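DivIVA (Staphylococcus aureus, PDB 7O39) is a coiled-coil cell-division protein of the DivIVA family, associated with the divisome and probably acting as a scaffold that recruits partner proteins to the division site. Local coordinates at the interface of chains A and B. Coordinates in Å, arbitrary orientation; residue numbers count along the deposited sequence, not the author numbering. Chains: chain A/B, DivIVA.

The interface of chains A and B. Residues chain A 4, 9, 33, 36-37, 40-41; chain B 4, 9, 33, 36-37, 40.
A:Ile37 and B:Ile37 both hold CG1 anti to the carbonyl carbon, beside the backbone N (chi1 -72° in A:Ile37, nearly the same in B:Ile37), with CD1 extended beyond. The two side chains cross at about a right angle, and A:Ile37 CG1 lies 3.6 Å from B:Ile37 CG1. The CG2 methyl lies anti to the backbone N and faces the partner's Leu40. One such contact runs from B:Ile37 CG2 to A:Leu40 CD1, 3.9 Å. Further along the helices, A:Leu40 and B:Leu40 touch through their CB atoms at 3.9 Å. On the other side of the isoleucines, A:Leu33 and B:Leu33 cross obliquely. Their CD1 methyls meet each other, while each CD2 turns outward to the partner's N-terminal segment. B:Leu33 CD2 lies above the plane of the A:Phe4 ring, over its rim, 3.5 Å from A:Phe4 CD2. B:Leu33 CD2 also meets A:Ile9 CD1 tip to tip, at 3.8 Å. The twin contact joins A:Leu33 CD2 to B:Ile9 CD1 at 3.7 Å; the B:Phe4 ring beside it is poorly ordered. B:Glu36 carries CG anti to the backbone N and bends at chi2 (66°). It crosses the A:Phe4 ring obliquely, and B:Glu36 CG is 3.9 Å from A:Phe4 CD1. The carboxylate plane is turned 49° from the ring. A:Lys41 NZ lies near this carboxylate without touching it, so any attraction would be long-range. The contacts across this patch are apolar. They belong to a parallel two-helix coiled coil formed by helix 23-53 of each chain. Phe4, just before the short helix, and to a lesser degree Ile9 within it, rest on the partner's long helix. The patch thus helps to hold the N-terminal domain as a two-fold dimer, probably the unit from which DivIVA assembles.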
loop_
_atom_site.group_PDB
_atom_site.type_symbol
_atom_site.label_atom_id
_atom_site.label_comp_id
_atom_site.label_asym_id
_atom_site.label_seq_id
_atom_site.Cartn_x
_atom_site.Cartn_y
_atom_site.Cartn_z
ATOM N N PHE A 4 -5.734 6.374 -2.380
ATOM C CA PHE A 4 -4.422 6.641 -1.788
ATOM C C PHE A 4 -3.465 7.039 -2.911
ATOM O O PHE A 4 -2.748 6.198 -3.462
ATOM C CB PHE A 4 -3.907 5.402 -1.080
ATOM C CG PHE A 4 -4.770 4.941 0.051
ATOM C CD1 PHE A 4 -5.838 4.089 -0.175
ATOM C CD2 PHE A 4 -4.503 5.345 1.346
ATOM C CE1 PHE A 4 -6.634 3.658 0.878
ATOM C CE2 PHE A 4 -5.292 4.916 2.400
ATOM C CZ PHE A 4 -6.359 4.076 2.163
ATOM N N ILE A 9 0.144 9.395 0.288
ATOM C CA ILE A 9 0.909 8.439 1.079
ATOM C C ILE A 9 2.191 9.076 1.578
ATOM O O ILE A 9 2.537 8.979 2.759
ATOM C CB ILE A 9 1.193 7.174 0.252
ATOM C CG1 ILE A 9 -0.114 6.426 -0.003
ATOM C CG2 ILE A 9 2.238 6.292 0.949
ATOM C CD1 ILE A 9 0.010 5.281 -0.977
ATOM N N LEU A 33 5.155 0.734 -0.975
ATOM C CA LEU A 33 3.740 0.383 -1.028
ATOM C C LEU A 33 2.997 1.243 -2.043
ATOM O O LEU A 33 2.118 0.742 -2.761
ATOM C CB LEU A 33 3.097 0.499 0.352
ATOM C CG LEU A 33 3.632 -0.493 1.389
ATOM C CD1 LEU A 33 2.901 -0.322 2.713
ATOM C CD2 LEU A 33 3.545 -1.938 0.914
ATOM N N GLU A 36 3.581 -0.205 -5.429
ATOM C CA GLU A 36 2.778 -1.403 -5.640
ATOM C C GLU A 36 1.338 -1.038 -5.976
ATOM O O GLU A 36 0.743 -1.606 -6.903
ATOM C CB GLU A 36 2.822 -2.281 -4.386
ATOM C CG GLU A 36 2.151 -3.638 -4.543
ATOM N N ILE A 37 0.771 -0.074 -5.242
ATOM C CA ILE A 37 -0.596 0.381 -5.492
ATOM C C ILE A 37 -0.717 0.956 -6.897
ATOM O O ILE A 37 -1.652 0.633 -7.640
ATOM C CB ILE A 37 -1.027 1.389 -4.408
ATOM C CG1 ILE A 37 -1.246 0.643 -3.081
ATOM C CG2 ILE A 37 -2.272 2.163 -4.834
ATOM C CD1 ILE A 37 -1.369 1.539 -1.860
ATOM N N LEU A 40 -0.713 -1.793 -9.493
ATOM C CA LEU A 40 -1.978 -2.525 -9.537
ATOM C C LEU A 40 -3.063 -1.714 -10.232
ATOM O O LEU A 40 -3.862 -2.264 -10.998
ATOM C CB LEU A 40 -2.408 -2.935 -8.131
ATOM C CG LEU A 40 -1.539 -4.039 -7.529
ATOM C CD1 LEU A 40 -1.763 -4.134 -6.031
ATOM C CD2 LEU A 40 -1.804 -5.380 -8.197
ATOM N N LYS A 41 -3.097 -0.397 -9.997
ATOM C CA LYS A 41 -4.075 0.444 -10.688
ATOM C C LYS A 41 -3.826 0.433 -12.192
ATOM O O LYS A 41 -4.770 0.386 -12.990
ATOM C CB LYS A 41 -4.003 1.872 -10.147
ATOM C CG LYS A 41 -4.532 2.052 -8.723
ATOM C CD LYS A 41 -4.203 3.466 -8.215
ATOM C CE LYS A 41 -4.705 3.731 -6.808
ATOM N NZ LYS A 41 -4.177 5.032 -6.273
ATOM N N PHE B 4 4.875 -7.920 -0.901
ATOM C CA PHE B 4 4.128 -7.053 -0.003
ATOM C C PHE B 4 2.779 -7.666 0.335
ATOM O O PHE B 4 1.733 -7.068 0.077
ATOM C CB PHE B 4 3.913 -5.680 -0.640
ATOM C CG PHE B 4 5.173 -5.037 -1.130
ATOM C CD1 PHE B 4 6.103 -4.537 -0.235
ATOM C CD2 PHE B 4 5.428 -4.927 -2.486
ATOM C CE1 PHE B 4 7.265 -3.944 -0.680
ATOM C CE2 PHE B 4 6.587 -4.334 -2.937
ATOM C CZ PHE B 4 7.507 -3.842 -2.032
ATOM N N ILE B 9 3.183 -6.977 5.573
ATOM C CA ILE B 9 2.916 -5.587 5.936
ATOM C C ILE B 9 2.447 -5.499 7.381
ATOM O O ILE B 9 2.853 -4.602 8.132
ATOM C CB ILE B 9 1.892 -4.964 4.964
ATOM C CG1 ILE B 9 2.452 -4.937 3.539
ATOM C CG2 ILE B 9 1.507 -3.554 5.414
ATOM C CD1 ILE B 9 1.420 -4.598 2.474
ATOM N N LEU B 33 -3.211 0.570 3.832
ATOM C CA LEU B 33 -2.545 0.353 2.556
ATOM C C LEU B 33 -2.578 -1.115 2.162
ATOM O O LEU B 33 -2.788 -1.442 0.989
ATOM C CB LEU B 33 -1.112 0.876 2.619
ATOM C CG LEU B 33 -0.995 2.394 2.796
ATOM C CD1 LEU B 33 0.471 2.816 2.819
ATOM C CD2 LEU B 33 -1.738 3.178 1.720
ATOM N N GLU B 36 -5.953 -1.844 0.795
ATOM C CA GLU B 36 -6.096 -1.322 -0.557
ATOM C C GLU B 36 -5.432 -2.244 -1.569
ATOM O O GLU B 36 -6.013 -2.552 -2.621
ATOM C CB GLU B 36 -5.521 0.091 -0.638
ATOM C CG GLU B 36 -5.580 0.726 -2.034
ATOM C CD GLU B 36 -6.984 1.007 -2.540
ATOM O OE1 GLU B 36 -7.965 0.747 -1.811
ATOM O OE2 GLU B 36 -7.110 1.486 -3.691
ATOM N N ILE B 37 -4.215 -2.710 -1.264
ATOM C CA ILE B 37 -3.524 -3.635 -2.161
ATOM C C ILE B 37 -4.341 -4.917 -2.353
ATOM O O ILE B 37 -4.514 -5.409 -3.480
ATOM C CB ILE B 37 -2.111 -3.912 -1.613
ATOM C CG1 ILE B 37 -1.234 -2.665 -1.789
ATOM C CG2 ILE B 37 -1.492 -5.139 -2.266
ATOM C CD1 ILE B 37 0.077 -2.688 -0.996
ATOM N N LEU B 40 -7.305 -4.239 -4.639
ATOM C CA LEU B 40 -6.932 -4.077 -6.038
ATOM C C LEU B 40 -6.621 -5.425 -6.675
ATOM O O LEU B 40 -6.961 -5.656 -7.841
ATOM C CB LEU B 40 -5.751 -3.119 -6.162
ATOM C CG LEU B 40 -6.045 -1.651 -5.836
ATOM C CD1 LEU B 40 -4.749 -0.894 -5.676
ATOM C CD2 LEU B 40 -6.935 -0.989 -6.884
#